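Local coordinates for 3-oxoacyl-[acyl-carrier-protein] synthase (Arabidopsis thaliana, PDB 2IX4) that catalyses the decarboxylative condensation that lengthens acyl chains by two carbons from malonyl-ACP in mitochondrial fatty acid synthesis, at residues 59-64 with 227-232; 184-189 with 201-206; 223-228 with 242-247. All blocks are in the same frame, centred on the assembly; numbering follows the deposited sequence.

Interaction 1 (59-64 with 227-232)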
loop_
_atom_site.group_PDB
_atom_site.type_symbol
_atom_site.label_atom_id
_atom_site.label_comp_id
_atom_site.label_asym_id
_atom_site.label_seq_id
_atom_site.Cartn_x
_atom_site.Cartn_y
_atom_site.Cartn_z
ATOM N N SER A 59 -0.038 26.515 8.017
ATOM C CA SER A 59 -1.378 26.321 7.487
ATOM C C SER A 59 -2.353 26.073 8.628
ATOM O O SER A 59 -2.192 25.118 9.386
ATOM C CB SER A 59 -1.387 25.135 6.526
ATOM O OG SER A 59 -2.649 24.983 5.903
ATOM N N LYS A 60 -3.359 26.938 8.746
ATOM C CA LYS A 60 -4.342 26.848 9.829
ATOM C C LYS A 60 -5.762 26.664 9.290
ATOM O O LYS A 60 -6.735 27.171 9.864
ATOM C CB LYS A 60 -4.253 28.073 10.751
ATOM C CG LYS A 60 -2.911 28.212 11.486
ATOM C CD LYS A 60 -2.931 29.385 12.446
ATOM C CE LYS A 60 -1.615 29.527 13.200
ATOM N NZ LYS A 60 -0.527 30.109 12.360
ATOM N N VAL A 61 -5.863 25.935 8.180
ATOM C CA VAL A 61 -7.147 25.602 7.551
ATOM C C VAL A 61 -7.174 24.118 7.193
ATOM O O VAL A 61 -6.135 23.527 6.892
ATOM C CB VAL A 61 -7.447 26.471 6.280
ATOM C CG1 VAL A 61 -7.635 27.943 6.648
ATOM C CG2 VAL A 61 -6.353 26.317 5.213
ATOM N N ALA A 62 -8.361 23.517 7.243
ATOM C CA ALA A 62 -8.527 22.108 6.896
ATOM C C ALA A 62 -9.991 21.792 6.612
ATOM O O ALA A 62 -10.881 22.553 6.997
ATOM C CB ALA A 62 -7.981 21.206 8.010
ATOM N N ALA A 63 -10.230 20.672 5.934
ATOM C CA ALA A 63 -11.585 20.240 5.606
ATOM C C ALA A 63 -11.956 19.007 6.414
ATOM O O ALA A 63 -11.360 17.946 6.243
ATOM C CB ALA A 63 -11.697 19.963 4.129
ATOM N N PHE A 64 -12.957 19.155 7.279
ATOM C CA PHE A 64 -13.287 18.145 8.283
ATOM C C PHE A 64 -14.580 17.400 7.991
ATOM O O PHE A 64 -15.574 17.998 7.578
ATOM C CB PHE A 64 -13.429 18.797 9.665
ATOM C CG PHE A 64 -12.154 19.382 10.208
ATOM C CD1 PHE A 64 -11.815 20.704 9.944
ATOM C CD2 PHE A 64 -11.309 18.616 11.002
ATOM C CE1 PHE A 64 -10.639 21.257 10.452
ATOM C CE2 PHE A 64 -10.135 19.159 11.517
ATOM C CZ PHE A 64 -9.799 20.483 11.235
ATOM N N LYS A 227 -1.738 31.624 3.262
ATOM C CA LYS A 227 -2.115 33.044 3.235
ATOM C C LYS A 227 -3.622 33.330 3.319
ATOM O O LYS A 227 -4.032 34.495 3.327
ATOM C CB LYS A 227 -1.491 33.749 2.022
ATOM C CG LYS A 227 -2.182 33.500 0.685
ATOM C CD LYS A 227 -1.234 33.821 -0.459
ATOM C CE LYS A 227 -1.954 33.956 -1.786
ATOM N NZ LYS A 227 -2.405 35.353 -2.017
ATOM N N PHE A 228 -4.432 32.276 3.391
ATOM C CA PHE A 228 -5.885 32.425 3.494
ATOM C C PHE A 228 -6.433 31.931 4.833
ATOM O O PHE A 228 -7.592 31.512 4.916
ATOM C CB PHE A 228 -6.593 31.693 2.345
ATOM C CG PHE A 228 -6.225 32.196 0.977
ATOM C CD1 PHE A 228 -5.437 31.423 0.129
ATOM C CD2 PHE A 228 -6.674 33.438 0.531
ATOM C CE1 PHE A 228 -5.092 31.882 -1.144
ATOM C CE2 PHE A 228 -6.335 33.908 -0.740
ATOM C CZ PHE A 228 -5.543 33.126 -1.578
ATOM N N ASN A 229 -5.607 31.984 5.877
ATOM C CA ASN A 229 -6.006 31.494 7.202
ATOM C C ASN A 229 -7.182 32.256 7.827
ATOM O O ASN A 229 -7.955 31.686 8.605
ATOM C CB ASN A 229 -4.803 31.453 8.157
ATOM C CG ASN A 229 -3.812 30.342 7.813
ATOM O OD1 ASN A 229 -4.148 29.379 7.121
ATOM N ND2 ASN A 229 -2.587 30.470 8.309
ATOM N N SER A 230 -7.312 33.535 7.471
ATOM C CA SER A 230 -8.416 34.380 7.931
ATOM C C SER A 230 -9.665 34.242 7.053
ATOM O O SER A 230 -10.754 34.683 7.433
ATOM C CB SER A 230 -7.972 35.842 7.988
ATOM O OG SER A 230 -6.901 36.008 8.900
ATOM N N SER A 231 -9.497 33.628 5.883
ATOM C CA SER A 231 -10.598 33.397 4.946
ATOM C C SER A 231 -10.602 31.944 4.456
ATOM O O SER A 231 -10.341 31.690 3.277
ATOM C CB SER A 231 -10.495 34.361 3.757
ATOM O OG SER A 231 -10.556 35.712 4.185
ATOM N N PRO A 232 -10.900 30.985 5.360
ATOM C CA PRO A 232 -10.800 29.553 5.039
ATOM C C PRO A 232 -11.580 29.104 3.795
ATOM O O PRO A 232 -11.079 28.285 3.025
ATOM C CB PRO A 232 -11.349 28.861 6.300
ATOM C CG PRO A 232 -12.063 29.923 7.061
ATOM C CD PRO A 232 -11.351 31.193 6.748
HETATM O O HOH W 1 -7.298 29.721 10.629
HETATM O O HOH W 2 -1.588 32.504 10.495
#

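Interaction 2 (184-189 with 201-206)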
loop_
_atom_site.group_PDB
_atom_site.type_symbol
_atom_site.label_atom_id
_atom_site.label_comp_id
_atom_site.label_asym_id
_atom_site.label_seq_id
_atom_site.Cartn_x
_atom_site.Cartn_y
_atom_site.Cartn_z
ATOM N N HIS A 184 -5.510 3.835 -7.431
ATOM C CA HIS A 184 -4.848 2.543 -7.612
ATOM C C HIS A 184 -5.584 1.398 -6.918
ATOM O O HIS A 184 -5.622 0.288 -7.439
ATOM C CB HIS A 184 -3.398 2.594 -7.129
ATOM C CG HIS A 184 -2.494 3.403 -8.005
ATOM N ND1 HIS A 184 -1.899 2.892 -9.138
ATOM C CD2 HIS A 184 -2.068 4.684 -7.904
ATOM C CE1 HIS A 184 -1.149 3.825 -9.699
ATOM N NE2 HIS A 184 -1.230 4.920 -8.967
ATOM N N SER A 185 -6.167 1.663 -5.748
ATOM C CA SER A 185 -6.915 0.633 -5.028
ATOM C C SER A 185 -8.117 0.162 -5.846
ATOM O O SER A 185 -8.378 -1.041 -5.947
ATOM C CB SER A 185 -7.359 1.132 -3.648
ATOM O OG SER A 185 -6.282 1.128 -2.721
ATOM N N ILE A 186 -8.834 1.119 -6.430
ATOM C CA ILE A 186 -9.970 0.844 -7.310
ATOM C C ILE A 186 -9.497 0.149 -8.593
ATOM O O ILE A 186 -10.095 -0.834 -9.036
ATOM C CB ILE A 186 -10.753 2.150 -7.640
ATOM C CG1 ILE A 186 -11.612 2.569 -6.441
ATOM C CG2 ILE A 186 -11.628 1.978 -8.889
ATOM C CD1 ILE A 186 -12.094 4.016 -6.476
ATOM N N GLY A 187 -8.412 0.658 -9.168
ATOM C CA GLY A 187 -7.853 0.103 -10.393
ATOM C C GLY A 187 -7.352 -1.322 -10.248
ATOM O O GLY A 187 -7.617 -2.166 -11.105
ATOM N N ASP A 188 -6.621 -1.590 -9.167
ATOM C CA ASP A 188 -6.121 -2.936 -8.882
ATOM C C ASP A 188 -7.269 -3.922 -8.703
ATOM O O ASP A 188 -7.192 -5.053 -9.170
ATOM C CB ASP A 188 -5.243 -2.945 -7.629
ATOM C CG ASP A 188 -3.886 -2.295 -7.851
ATOM O OD1 ASP A 188 -3.504 -2.041 -9.012
ATOM O OD2 ASP A 188 -3.191 -2.053 -6.846
ATOM N N ALA A 189 -8.322 -3.483 -8.017
ATOM C CA ALA A 189 -9.520 -4.298 -7.792
ATOM C C ALA A 189 -10.226 -4.642 -9.104
ATOM O O ALA A 189 -10.751 -5.749 -9.270
ATOM C CB ALA A 189 -10.467 -3.578 -6.851
ATOM N N MET A 201 -15.699 -6.580 -5.862
ATOM C CA MET A 201 -14.671 -5.944 -5.048
ATOM C C MET A 201 -15.198 -4.664 -4.411
ATOM O O MET A 201 -15.767 -3.804 -5.092
ATOM C CB MET A 201 -13.413 -5.634 -5.873
ATOM C CG MET A 201 -12.594 -6.852 -6.304
ATOM S SD MET A 201 -11.755 -7.750 -4.980
ATOM C CE MET A 201 -10.513 -6.553 -4.455
ATOM N N VAL A 202 -15.001 -4.553 -3.101
ATOM C CA VAL A 202 -15.291 -3.341 -2.353
ATOM C C VAL A 202 -13.989 -2.546 -2.295
ATOM O O VAL A 202 -13.055 -2.931 -1.591
ATOM C CB VAL A 202 -15.800 -3.677 -0.933
ATOM C CG1 VAL A 202 -16.265 -2.418 -0.218
ATOM C CG2 VAL A 202 -16.933 -4.701 -0.999
ATOM N N ALA A 203 -13.925 -1.452 -3.050
ATOM C CA ALA A 203 -12.657 -0.756 -3.287
ATOM C C ALA A 203 -12.737 0.753 -3.093
ATOM O O ALA A 203 -13.790 1.362 -3.297
ATOM C CB ALA A 203 -12.135 -1.079 -4.690
ATOM N N GLY A 204 -11.614 1.353 -2.705
ATOM C CA GLY A 204 -11.549 2.796 -2.542
ATOM C C GLY A 204 -10.374 3.285 -1.721
ATOM O O GLY A 204 -9.288 2.701 -1.742
ATOM N N GLY A 205 -10.601 4.368 -0.991
ATOM C CA GLY A 205 -9.544 5.024 -0.240
ATOM C C GLY A 205 -10.073 5.663 1.022
ATOM O O GLY A 205 -11.259 5.985 1.123
ATOM N N THR A 206 -9.186 5.836 1.994
ATOM C CA THR A 206 -9.543 6.480 3.248
ATOM C C THR A 206 -8.356 7.249 3.814
ATOM O O THR A 206 -7.203 6.894 3.569
ATOM C CB THR A 206 -10.103 5.475 4.290
ATOM O OG1 THR A 206 -10.484 6.180 5.477
ATOM C CG2 THR A 206 -9.077 4.390 4.640
#

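Interaction 3 (223-228 with 242-247)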
loop_
_atom_site.group_PDB
_atom_site.type_symbol
_atom_site.label_atom_id
_atom_site.label_comp_id
_atom_site.label_asym_id
_atom_site.label_seq_id
_atom_site.Cartn_x
_atom_site.Cartn_y
_atom_site.Cartn_z
ATOM N N ALA A 223 3.806 22.504 1.033
ATOM C CA ALA A 223 2.746 21.961 0.199
ATOM C C ALA A 223 1.376 22.561 0.514
ATOM O O ALA A 223 0.447 22.436 -0.290
ATOM C CB ALA A 223 2.704 20.441 0.333
ATOM N N LEU A 224 1.260 23.211 1.673
ATOM C CA LEU A 224 -0.036 23.691 2.173
ATOM C C LEU A 224 -0.294 25.180 1.968
ATOM O O LEU A 224 0.636 25.992 1.943
ATOM C CB LEU A 224 -0.209 23.342 3.658
ATOM C CG LEU A 224 -0.191 21.872 4.093
ATOM C CD1 LEU A 224 -0.563 21.735 5.563
ATOM C CD2 LEU A 224 -1.110 21.016 3.237
ATOM N N SER A 225 -1.576 25.520 1.830
ATOM C CA SER A 225 -2.044 26.904 1.781
ATOM C C SER A 225 -1.814 27.595 3.127
ATOM O O SER A 225 -2.124 27.026 4.173
ATOM C CB SER A 225 -3.535 26.922 1.437
ATOM O OG SER A 225 -4.069 28.231 1.504
ATOM N N THR A 226 -1.280 28.817 3.099
ATOM C CA THR A 226 -0.968 29.554 4.332
ATOM C C THR A 226 -1.540 30.979 4.410
ATOM O O THR A 226 -1.793 31.484 5.507
ATOM C CB THR A 226 0.563 29.634 4.601
ATOM O OG1 THR A 226 1.177 30.527 3.664
ATOM C CG2 THR A 226 1.219 28.256 4.509
ATOM N N LYS A 227 -1.738 31.624 3.262
ATOM C CA LYS A 227 -2.115 33.044 3.235
ATOM C C LYS A 227 -3.622 33.330 3.319
ATOM O O LYS A 227 -4.032 34.495 3.327
ATOM C CB LYS A 227 -1.491 33.749 2.022
ATOM C CG LYS A 227 -2.182 33.500 0.685
ATOM C CD LYS A 227 -1.234 33.821 -0.459
ATOM C CE LYS A 227 -1.954 33.956 -1.786
ATOM N NZ LYS A 227 -2.405 35.353 -2.017
ATOM N N PHE A 228 -4.432 32.276 3.391
ATOM C CA PHE A 228 -5.885 32.425 3.494
ATOM C C PHE A 228 -6.433 31.931 4.833
ATOM O O PHE A 228 -7.592 31.512 4.916
ATOM C CB PHE A 228 -6.593 31.693 2.345
ATOM C CG PHE A 228 -6.225 32.196 0.977
ATOM C CD1 PHE A 228 -5.437 31.423 0.129
ATOM C CD2 PHE A 228 -6.674 33.438 0.531
ATOM C CE1 PHE A 228 -5.092 31.882 -1.144
ATOM C CE2 PHE A 228 -6.335 33.908 -0.740
ATOM C CZ PHE A 228 -5.543 33.126 -1.578
ATOM N N ASP A 242 -4.133 32.975 -7.584
ATOM C CA ASP A 242 -3.721 33.213 -6.201
ATOM C C ASP A 242 -3.618 31.968 -5.316
ATOM O O ASP A 242 -3.483 32.089 -4.098
ATOM C CB ASP A 242 -4.618 34.269 -5.552
ATOM C CG ASP A 242 -4.023 35.651 -5.638
ATOM O OD1 ASP A 242 -3.065 35.930 -4.881
ATOM O OD2 ASP A 242 -4.507 36.454 -6.466
ATOM N N ARG A 243 -3.662 30.785 -5.928
ATOM C CA ARG A 243 -3.462 29.526 -5.202
ATOM C C ARG A 243 -2.069 29.480 -4.559
ATOM O O ARG A 243 -1.105 29.986 -5.132
ATOM C CB ARG A 243 -3.700 28.315 -6.120
ATOM C CG ARG A 243 -2.696 28.150 -7.264
ATOM C CD ARG A 243 -3.174 27.128 -8.285
ATOM N NE ARG A 243 -2.205 26.909 -9.361
ATOM C CZ ARG A 243 -2.151 27.609 -10.493
ATOM N NH1 ARG A 243 -3.009 28.593 -10.719
ATOM N NH2 ARG A 243 -1.231 27.324 -11.406
ATOM N N ASP A 244 -1.977 28.899 -3.364
ATOM C CA ASP A 244 -0.706 28.869 -2.629
ATOM C C ASP A 244 -0.435 27.552 -1.879
ATOM O O ASP A 244 0.306 27.528 -0.895
ATOM C CB ASP A 244 -0.599 30.082 -1.686
ATOM C CG ASP A 244 -1.458 29.944 -0.430
ATOM O OD1 ASP A 244 -2.599 29.435 -0.512
ATOM O OD2 ASP A 244 -0.979 30.355 0.649
ATOM N N GLY A 245 -1.029 26.462 -2.363
ATOM C CA GLY A 245 -0.846 25.143 -1.761
ATOM C C GLY A 245 -2.192 24.519 -1.444
ATOM O O GLY A 245 -3.205 25.217 -1.413
ATOM N N PHE A 246 -2.215 23.210 -1.210
ATOM C CA PHE A 246 -3.486 22.546 -0.928
ATOM C C PHE A 246 -3.926 22.658 0.536
ATOM O O PHE A 246 -3.157 23.070 1.405
ATOM C CB PHE A 246 -3.530 21.093 -1.451
ATOM C CG PHE A 246 -2.610 20.135 -0.744
ATOM C CD1 PHE A 246 -3.011 19.494 0.429
ATOM C CD2 PHE A 246 -1.363 19.828 -1.281
ATOM C CE1 PHE A 246 -2.173 18.583 1.071
ATOM C CE2 PHE A 246 -0.518 18.920 -0.647
ATOM C CZ PHE A 246 -0.924 18.296 0.533
ATOM N N VAL A 247 -5.182 22.307 0.779
ATOM C CA VAL A 247 -5.753 22.301 2.112
ATOM C C VAL A 247 -6.042 20.845 2.434
ATOM O O VAL A 247 -6.763 20.187 1.689
ATOM C CB VAL A 247 -7.055 23.137 2.163
ATOM C CG1 VAL A 247 -7.700 23.053 3.535
ATOM C CG2 VAL A 247 -6.773 24.593 1.795
HETATM O O HOH W 3 1.522 30.395 1.000
#

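Interaction 1 (59-64 with 227-232)
The type I beta turn from Phe-228 to Ser-231, closed by Ser-231 N to Phe-228 O, meets the start of strand 61-63, paired antiparallel with strand 32-34. Asn-229, the second residue of the turn, brings the end of its side chain to Lys-60. Its CG stands anti to its own carbonyl carbon (chi1 -71°), and OD1 takes the backbone N-H of Lys-60 (Lys-60 N to Asn-229 OD1 3.0 Å). The bond is fairly straight (160°), though the donor sits above the carbonyl plane of the amide. Lys-60 CB lies 3.7 Å from Asn-229 CG, the two side chains crossing at about a right angle. Asn-229 ND2 bonds to Ser-58 O and to a water shared with Lys-60 NZ, which also donates to Leu-57 O. A second water joins Lys-60 O, at 2.7 Å, to Asn-229 O. Val-61 CG1 packs 3.8 Å from Pro-232 CB, and Ile-32 touches both residues. An alanine in place of Asn-229 would probably leave the Lys-60 N-H and Ser-58 O without their amide partner. Because OD1 accepts while ND2 donates, the amide's rotation is probably set, and one side chain ties the turn to backbone groups two residues apart.

Interaction 2 (184-189 with 201-206)
Ile-186 turns CG1 anti to its carbonyl carbon (chi1 -76°), and Met-201 folds back through chi2 and chi3, both near -68°; each chain settles against a small residue of the other segment, Gly-204 and Ala-189 respectively. Ile-186 CG1 lies 3.9 Å from Gly-204 CA, against strand backbone that bears no side chain. The bent Met-201 chain wraps Ala-189: its CE comes within 3.8 Å of Ala-189 CB, while Met-201 CB meets the same methyl at 3.7 Å. Ala-189 CB also touches Ala-203 CB, again at 3.7 Å, and Ala-203 CB reaches the helix backbone at Ile-186 CA. One turn before Ala-189, Ser-185 CB packs closely on Gly-204 O, 3.1 Å away, while its hydroxyl OG bonds back to Thr-181 O within the helix. No hydrogen bond crosses between the segments. The alanines and Gly-204 let the helix lie low on the strand, the axes of the short segments approaching to 6.4 Å at 164°, nearly antiparallel. Beyond the contact, Asp-188 OD2 bonds to His-173 NE2 of the second subunit, so the same helix has a further side at the dimer interface. Helix 181-195, which begins just after Cys-179, the predicted nucleophile, packs antiparallel on strand 200-207, which follows it in the chain and pairs in parallel with strand 116-122: the buried helix-on-sheet layering of the thiolase fold.

Interaction 3 (223-228 with 242-247)
Asp-244 and Ser-225 meet at the middle of a network of hydrogen bonds. With CG between its backbone N and carbonyl carbon (chi1 76°), Asp-244 presents both carboxylate oxygens to the 223-228 segment. OD1 accepts from Ser-225 OG at 2.8 Å on its syn side. OD2 takes two backbone N-H groups from opposite faces of its plane: Thr-226 N at 2.9 Å, from above that plane, and Lys-227 N on the syn side. A water donating to OD2 also bonds to Thr-226 OG1. So many donors would probably stabilise the carboxylate in its charged form.

Backbone bonds form a single beta bridge between Leu-224 and Phe-246: Phe-246 N donates to Ala-223 O, and Ser-225 N to Phe-246 O. Gly-245 passes so close to Leu-224 and Ser-225 that a side chain on it would clash. This bridge lies within the long connection between helix 212-220 and strand 251-259, at the edge of the ketosynthase active site: the Phe-246 ring stacks edge-to-face with His-359, a predicted catalytic residue, and the Phe-246 side chain comes to about 5 Å from the bound hexanoic acid, nearest atoms.

Of the apolar contacts, Leu-224 CD2 makes a CH-pi contact over one face of Phe-246, 3.9 Å from the ring centroid, and Ala-223 CB touches CE2 of that ring at 3.7 Å.

The outer charges pair where Lys-227, its chain bent at chi4 (89°), brings NZ 3.0 Å from Asp-242 OD1 in a salt bridge. Beside it the Phe-228 ring has Asp-242 O at its edge, with CE1 3.4 Å from that oxygen.

Overall arrangement
From the N terminus, the 59-64 segment with strand 61-63 comes first, and interaction 1 closes the widest loop, returning to it only at 227-232. Interaction 2 is nested inside that loop: helix 181-195 leads to strand 200-207 and its contact closes after a short connection. Interaction 3 then opens at 223-228, overlapping the second segment of interaction 1 at Lys-227 and Phe-228, and closes at 242-247. Interactions 1 and 3 adjoin, with centres 8 Å apart and Ser-59 OG probably hydrogen-bonded to Ser-225 O, and join peripheral loops beside the active site. Interaction 2 lies on the opposite side of the chain's centre, about 30 Å from interaction 1 between centres, in the buried helix-and-sheet core.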